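Local atomic coordinates of glycosyl hydrolases family 31 family protein (PDB entry 6DRU), a protein that hydrolyses the terminal alpha-linked xylose from the non-reducing end of xyloglucan oligosaccharides, as a family 31 glycoside hydrolase. Residues A[295-309]-A[375-389]. Numbering follows the deposited sequence.
Sequences WALDPRLWPNVAQMS and FLWSMLKKNYYDKGI. With NAG (2-acetamido-2-deoxy-beta-D-glucopyranose), chain D; MAN (alpha-D-mannopyranose), chain B; MAN (alpha-D-mannopyranose), chain C.
One face of the W295 indole is covered by L376, whose CD1 forms a CH-pi contact 3.7 Å from the centroid of the five-membered ring and 18° off its normal. F375 comes to the rim of the same indole, near its plane, with CE1 3.8 Å from CZ3 of W295. L376 reaches the face because its CG stands opposite the backbone N (chi1 162°), and the branched leucine side chain can lay one methyl, CD1, over the ring. The indole's one polar atom, NE1, is satisfied by the carbonyl of W325.

The Y384 ring has the carbonyl oxygen of W295 at its edge, while CG of L297 lies obliquely 3.6 Å from Y384 CE1. A water sits over one ring face toward the rim, bridging L297 N (2.6 Å) and the carbonyl O of N383. L297 also meets I389 tip to tip, and M308 CE adds to this greasy cluster.

Farther along, CG2 of V305 lies across the aliphatic chain of K387, 3.4 Å from its CD, so the extended lysine gives its methylenes to the contact. The carbonyl of K387 also takes a CA-H...O contact from A306, and S309 OG lies 2.9 Å from K387 O. G388, at a positive phi of 97°, takes a backbone shape that glycine adopts readily and packs its CA against S309 OG.

In the family 31 TIM-barrel domain, loop 295-304 and the first turn of helix 305-316 thus lie against helix 370-385 and the turn after it. The chemistry is mainly apolar, with polar links concentrated on backbone groups, implying that side-chain shape and buried surface, not paired charges, hold the two segments together.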
# COMPACT_ATOMS: atom_id res chain seq x y z
N TRP A 295 -15.84 -26.51 -21.49
CA TRP A 295 -14.77 -27.49 -21.67
C TRP A 295 -15.31 -28.77 -22.30
O TRP A 295 -15.18 -29.88 -21.76
CB TRP A 295 -14.06 -27.75 -20.34
CG TRP A 295 -13.32 -26.54 -19.87
CD1 TRP A 295 -12.59 -25.68 -20.64
CD2 TRP A 295 -13.28 -26.02 -18.54
NE1 TRP A 295 -12.08 -24.67 -19.86
CE2 TRP A 295 -12.49 -24.85 -18.57
CE3 TRP A 295 -13.83 -26.43 -17.32
CZ2 TRP A 295 -12.23 -24.10 -17.43
CZ3 TRP A 295 -13.57 -25.68 -16.19
CH2 TRP A 295 -12.78 -24.53 -16.25
N ALA A 296 -15.93 -28.59 -23.46
CA ALA A 296 -16.51 -29.66 -24.25
C ALA A 296 -16.85 -29.10 -25.62
O ALA A 296 -17.18 -27.92 -25.75
CB ALA A 296 -17.77 -30.25 -23.59
N LEU A 297 -16.77 -29.96 -26.63
CA LEU A 297 -17.11 -29.53 -27.98
C LEU A 297 -18.61 -29.27 -28.09
O LEU A 297 -19.43 -30.02 -27.55
CB LEU A 297 -16.68 -30.59 -29.00
CG LEU A 297 -15.17 -30.82 -29.07
CD1 LEU A 297 -14.84 -32.05 -29.91
CD2 LEU A 297 -14.48 -29.59 -29.63
N ASP A 298 -18.96 -28.20 -28.78
CA ASP A 298 -20.36 -27.85 -29.00
C ASP A 298 -21.05 -28.98 -29.76
O ASP A 298 -20.67 -29.26 -30.91
CB ASP A 298 -20.47 -26.54 -29.77
CG ASP A 298 -21.91 -26.06 -29.93
OD1 ASP A 298 -22.82 -26.68 -29.35
OD2 ASP A 298 -22.12 -25.05 -30.64
N PRO A 299 -22.04 -29.65 -29.18
CA PRO A 299 -22.69 -30.77 -29.88
C PRO A 299 -23.40 -30.37 -31.15
O PRO A 299 -23.60 -31.22 -32.03
CB PRO A 299 -23.68 -31.31 -28.84
CG PRO A 299 -23.17 -30.82 -27.52
CD PRO A 299 -22.57 -29.48 -27.81
N ARG A 300 -23.77 -29.09 -31.30
CA ARG A 300 -24.43 -28.65 -32.52
C ARG A 300 -23.51 -28.73 -33.73
O ARG A 300 -23.99 -28.77 -34.86
CB ARG A 300 -24.94 -27.21 -32.35
CG ARG A 300 -25.91 -27.03 -31.20
CD ARG A 300 -26.33 -25.57 -31.03
NE ARG A 300 -25.29 -24.63 -31.43
CZ ARG A 300 -25.37 -23.84 -32.50
NH1 ARG A 300 -26.45 -23.89 -33.27
NH2 ARG A 300 -24.38 -23.02 -32.80
N LEU A 301 -22.19 -28.78 -33.51
CA LEU A 301 -21.22 -28.91 -34.59
C LEU A 301 -20.32 -30.13 -34.44
O LEU A 301 -19.60 -30.46 -35.39
CB LEU A 301 -20.36 -27.65 -34.69
CG LEU A 301 -21.15 -26.35 -34.86
CD1 LEU A 301 -20.37 -25.16 -34.33
CD2 LEU A 301 -21.53 -26.16 -36.32
N TRP A 302 -20.33 -30.80 -33.29
CA TRP A 302 -19.54 -32.01 -33.05
C TRP A 302 -20.46 -33.06 -32.43
O TRP A 302 -20.32 -33.41 -31.25
CB TRP A 302 -18.34 -31.72 -32.16
CG TRP A 302 -17.57 -30.50 -32.57
CD1 TRP A 302 -17.82 -29.21 -32.21
CD2 TRP A 302 -16.42 -30.46 -33.43
NE1 TRP A 302 -16.90 -28.37 -32.79
CE2 TRP A 302 -16.03 -29.11 -33.54
CE3 TRP A 302 -15.69 -31.43 -34.12
CZ2 TRP A 302 -14.94 -28.71 -34.31
CZ3 TRP A 302 -14.60 -31.04 -34.88
CH2 TRP A 302 -14.24 -29.69 -34.97
N PRO A 303 -21.41 -33.59 -33.21
CA PRO A 303 -22.47 -34.41 -32.60
C PRO A 303 -21.98 -35.72 -32.00
O PRO A 303 -22.48 -36.13 -30.94
CB PRO A 303 -23.43 -34.66 -33.77
CG PRO A 303 -22.59 -34.49 -34.99
CD PRO A 303 -21.59 -33.43 -34.66
N ASN A 304 -21.02 -36.39 -32.63
CA ASN A 304 -20.51 -37.68 -32.16
C ASN A 304 -18.99 -37.63 -32.26
O ASN A 304 -18.41 -37.95 -33.30
CB ASN A 304 -21.10 -38.82 -32.99
CG ASN A 304 -20.86 -40.18 -32.36
OD1 ASN A 304 -19.98 -40.35 -31.52
ND2 ASN A 304 -21.64 -41.17 -32.78
N VAL A 305 -18.33 -37.25 -31.16
CA VAL A 305 -16.89 -37.04 -31.22
C VAL A 305 -16.12 -38.34 -31.04
O VAL A 305 -14.97 -38.43 -31.47
CB VAL A 305 -16.44 -35.98 -30.19
CG1 VAL A 305 -17.41 -34.80 -30.18
CG2 VAL A 305 -16.31 -36.57 -28.82
N ALA A 306 -16.71 -39.34 -30.39
CA ALA A 306 -16.06 -40.64 -30.33
C ALA A 306 -15.99 -41.29 -31.71
O ALA A 306 -15.01 -41.96 -32.04
CB ALA A 306 -16.79 -41.56 -29.34
N GLN A 307 -17.03 -41.07 -32.53
CA GLN A 307 -17.01 -41.56 -33.90
C GLN A 307 -16.04 -40.77 -34.76
O GLN A 307 -15.41 -41.33 -35.66
CB GLN A 307 -18.41 -41.50 -34.51
CG GLN A 307 -18.53 -42.18 -35.85
CD GLN A 307 -19.68 -41.64 -36.68
OE1 GLN A 307 -20.69 -41.19 -36.14
NE2 GLN A 307 -19.53 -41.67 -38.00
N MET A 308 -15.90 -39.46 -34.51
CA MET A 308 -14.99 -38.65 -35.29
C MET A 308 -13.54 -39.07 -35.06
O MET A 308 -12.77 -39.24 -36.01
CB MET A 308 -15.17 -37.17 -34.95
CG MET A 308 -14.21 -36.24 -35.68
SD MET A 308 -14.24 -34.56 -35.04
CE MET A 308 -13.62 -34.82 -33.38
N SER A 309 -13.16 -39.25 -33.79
CA SER A 309 -11.79 -39.64 -33.48
C SER A 309 -11.49 -41.04 -34.01
O SER A 309 -10.38 -41.31 -34.48
CB SER A 309 -11.56 -39.57 -31.97
OG SER A 309 -12.26 -40.61 -31.31
N PHE A 375 -11.24 -30.40 -11.06
CA PHE A 375 -12.49 -30.07 -11.74
C PHE A 375 -12.30 -30.01 -13.25
O PHE A 375 -13.16 -30.48 -14.01
CB PHE A 375 -13.03 -28.74 -11.21
CG PHE A 375 -14.38 -28.36 -11.78
CD1 PHE A 375 -14.48 -27.72 -13.00
CD2 PHE A 375 -15.54 -28.65 -11.08
CE1 PHE A 375 -15.71 -27.37 -13.51
CE2 PHE A 375 -16.77 -28.31 -11.59
CZ PHE A 375 -16.86 -27.67 -12.81
N LEU A 376 -11.18 -29.44 -13.70
CA LEU A 376 -10.99 -29.25 -15.13
C LEU A 376 -10.67 -30.57 -15.83
O LEU A 376 -11.12 -30.80 -16.95
CB LEU A 376 -9.89 -28.22 -15.38
CG LEU A 376 -9.25 -28.19 -16.76
CD1 LEU A 376 -10.24 -27.68 -17.79
CD2 LEU A 376 -8.00 -27.33 -16.74
N TRP A 377 -9.91 -31.45 -15.17
CA TRP A 377 -9.63 -32.75 -15.77
C TRP A 377 -10.88 -33.61 -15.83
O TRP A 377 -11.05 -34.39 -16.78
CB TRP A 377 -8.53 -33.48 -15.01
CG TRP A 377 -8.19 -34.78 -15.67
CD1 TRP A 377 -8.40 -36.03 -15.18
CD2 TRP A 377 -7.61 -34.95 -16.97
NE1 TRP A 377 -7.97 -36.97 -16.08
CE2 TRP A 377 -7.48 -36.34 -17.19
CE3 TRP A 377 -7.17 -34.07 -17.96
CZ2 TRP A 377 -6.94 -36.86 -18.36
CZ3 TRP A 377 -6.64 -34.59 -19.12
CH2 TRP A 377 -6.52 -35.97 -19.31
N SER A 378 -11.76 -33.50 -14.83
CA SER A 378 -13.01 -34.24 -14.87
C SER A 378 -13.84 -33.86 -16.09
O SER A 378 -14.60 -34.68 -16.61
CB SER A 378 -13.81 -34.00 -13.59
OG SER A 378 -14.39 -32.71 -13.59
N MET A 379 -13.70 -32.62 -16.57
CA MET A 379 -14.38 -32.20 -17.79
C MET A 379 -13.65 -32.72 -19.03
O MET A 379 -14.29 -33.25 -19.95
CB MET A 379 -14.48 -30.67 -17.84
CG MET A 379 -15.38 -30.07 -16.76
SD MET A 379 -17.10 -30.59 -16.91
CE MET A 379 -17.28 -31.57 -15.43
N LEU A 380 -12.33 -32.59 -19.06
CA LEU A 380 -11.56 -33.00 -20.24
C LEU A 380 -11.61 -34.51 -20.43
O LEU A 380 -11.70 -34.99 -21.57
CB LEU A 380 -10.12 -32.50 -20.13
CG LEU A 380 -9.94 -30.99 -20.04
CD1 LEU A 380 -8.47 -30.61 -20.24
CD2 LEU A 380 -10.82 -30.27 -21.05
N LYS A 381 -11.54 -35.28 -19.34
CA LYS A 381 -11.59 -36.73 -19.48
C LYS A 381 -12.97 -37.20 -19.89
O LYS A 381 -13.09 -38.18 -20.64
CB LYS A 381 -11.17 -37.40 -18.16
CG LYS A 381 -11.39 -38.90 -18.15
CD LYS A 381 -11.11 -39.49 -16.78
CE LYS A 381 -11.03 -41.02 -16.83
NZ LYS A 381 -10.75 -41.51 -18.21
N LYS A 382 -14.02 -36.51 -19.45
CA LYS A 382 -15.37 -36.91 -19.80
C LYS A 382 -15.69 -36.63 -21.26
O LYS A 382 -16.28 -37.47 -21.95
CB LYS A 382 -16.37 -36.18 -18.90
CG LYS A 382 -17.82 -36.45 -19.21
CD LYS A 382 -18.73 -35.50 -18.42
CE LYS A 382 -18.31 -35.41 -16.96
NZ LYS A 382 -19.07 -34.36 -16.22
N ASN A 383 -15.30 -35.45 -21.76
CA ASN A 383 -15.72 -34.99 -23.08
C ASN A 383 -14.66 -35.16 -24.16
O ASN A 383 -14.98 -35.00 -25.34
CB ASN A 383 -16.14 -33.52 -23.00
CG ASN A 383 -17.23 -33.29 -21.98
OD1 ASN A 383 -17.09 -32.47 -21.08
ND2 ASN A 383 -18.33 -34.03 -22.11
N TYR A 384 -13.41 -35.45 -23.80
CA TYR A 384 -12.36 -35.57 -24.80
C TYR A 384 -11.60 -36.89 -24.65
O TYR A 384 -11.62 -37.72 -25.57
CB TYR A 384 -11.39 -34.40 -24.70
CG TYR A 384 -11.99 -33.05 -25.05
CD1 TYR A 384 -12.06 -32.62 -26.36
CD2 TYR A 384 -12.47 -32.21 -24.05
CE1 TYR A 384 -12.60 -31.39 -26.68
CE2 TYR A 384 -13.01 -30.98 -24.36
CZ TYR A 384 -13.07 -30.57 -25.68
OH TYR A 384 -13.61 -29.35 -26.00
N TYR A 385 -10.93 -37.08 -23.51
CA TYR A 385 -10.02 -38.21 -23.35
C TYR A 385 -10.75 -39.54 -23.52
O TYR A 385 -10.26 -40.44 -24.21
CB TYR A 385 -9.34 -38.14 -21.98
CG TYR A 385 -8.13 -39.04 -21.85
CD1 TYR A 385 -8.26 -40.36 -21.44
CD2 TYR A 385 -6.85 -38.56 -22.12
CE1 TYR A 385 -7.16 -41.18 -21.31
CE2 TYR A 385 -5.74 -39.38 -21.99
CZ TYR A 385 -5.90 -40.69 -21.58
OH TYR A 385 -4.80 -41.50 -21.46
N ASP A 386 -11.92 -39.68 -22.90
CA ASP A 386 -12.72 -40.89 -23.03
C ASP A 386 -13.47 -40.96 -24.35
O ASP A 386 -14.32 -41.84 -24.52
CB ASP A 386 -13.71 -41.01 -21.87
CG ASP A 386 -13.04 -41.35 -20.56
OD1 ASP A 386 -11.80 -41.55 -20.56
OD2 ASP A 386 -13.74 -41.41 -19.53
N LYS A 387 -13.18 -40.06 -25.29
CA LYS A 387 -13.86 -40.03 -26.58
C LYS A 387 -12.88 -39.94 -27.74
O LYS A 387 -13.27 -39.53 -28.84
CB LYS A 387 -14.86 -38.88 -26.62
CG LYS A 387 -16.01 -39.01 -25.61
CD LYS A 387 -17.02 -37.90 -25.78
CE LYS A 387 -18.20 -38.03 -24.84
NZ LYS A 387 -19.15 -36.90 -25.02
N GLY A 388 -11.61 -40.30 -27.52
CA GLY A 388 -10.63 -40.41 -28.58
C GLY A 388 -9.72 -39.21 -28.75
O GLY A 388 -8.74 -39.31 -29.50
N ILE A 389 -10.01 -38.10 -28.09
CA ILE A 389 -9.17 -36.91 -28.14
C ILE A 389 -8.36 -36.90 -26.85
O ILE A 389 -8.83 -36.40 -25.82
CB ILE A 389 -9.99 -35.64 -28.33
CG1 ILE A 389 -10.83 -35.74 -29.60
CG2 ILE A 389 -9.08 -34.42 -28.40
CD1 ILE A 389 -11.96 -34.74 -29.67
C1 NAG D . -20.58 -19.57 -33.10
C2 NAG D . -21.66 -20.63 -33.20
C3 NAG D . -21.47 -21.52 -34.37
C4 NAG D . -21.29 -20.69 -35.63
C5 NAG D . -20.13 -19.75 -35.42
C6 NAG D . -19.89 -18.91 -36.66
C7 NAG D . -22.64 -21.21 -31.01
C8 NAG D . -22.63 -22.06 -29.76
N2 NAG D . -21.67 -21.42 -32.02
O3 NAG D . -22.56 -22.41 -34.46
O4 NAG D . -21.05 -21.53 -36.73
O5 NAG D . -20.43 -18.91 -34.33
O6 NAG D . -19.57 -17.59 -36.28
O7 NAG D . -23.49 -20.35 -31.15
C1 MAN B . -26.37 -25.18 -36.60
C2 MAN B . -25.91 -26.62 -36.75
C3 MAN B . -26.50 -27.21 -38.01
C4 MAN B . -27.99 -26.98 -38.03
C5 MAN B . -28.24 -25.50 -37.85
C6 MAN B . -29.72 -25.20 -37.98
O2 MAN B . -26.34 -27.37 -35.64
O3 MAN B . -26.22 -28.60 -38.04
O4 MAN B . -28.53 -27.42 -39.25
O5 MAN B . -27.77 -25.11 -36.58
O6 MAN B . -30.32 -25.12 -36.71
C1 MAN C . -25.64 -29.14 -39.24
C2 MAN C . -26.26 -30.52 -39.32
C3 MAN C . -25.62 -31.42 -38.29
C4 MAN C . -24.10 -31.32 -38.33
C5 MAN C . -23.63 -29.89 -38.48
C6 MAN C . -22.14 -29.87 -38.74
O2 MAN C . -26.07 -31.04 -40.61
O3 MAN C . -26.00 -32.75 -38.55
O4 MAN C . -23.59 -31.84 -37.13
O5 MAN C . -24.28 -29.27 -39.56
O6 MAN C . -21.60 -31.18 -38.65
O HOH W 1 -16.47 -32.54 -26.21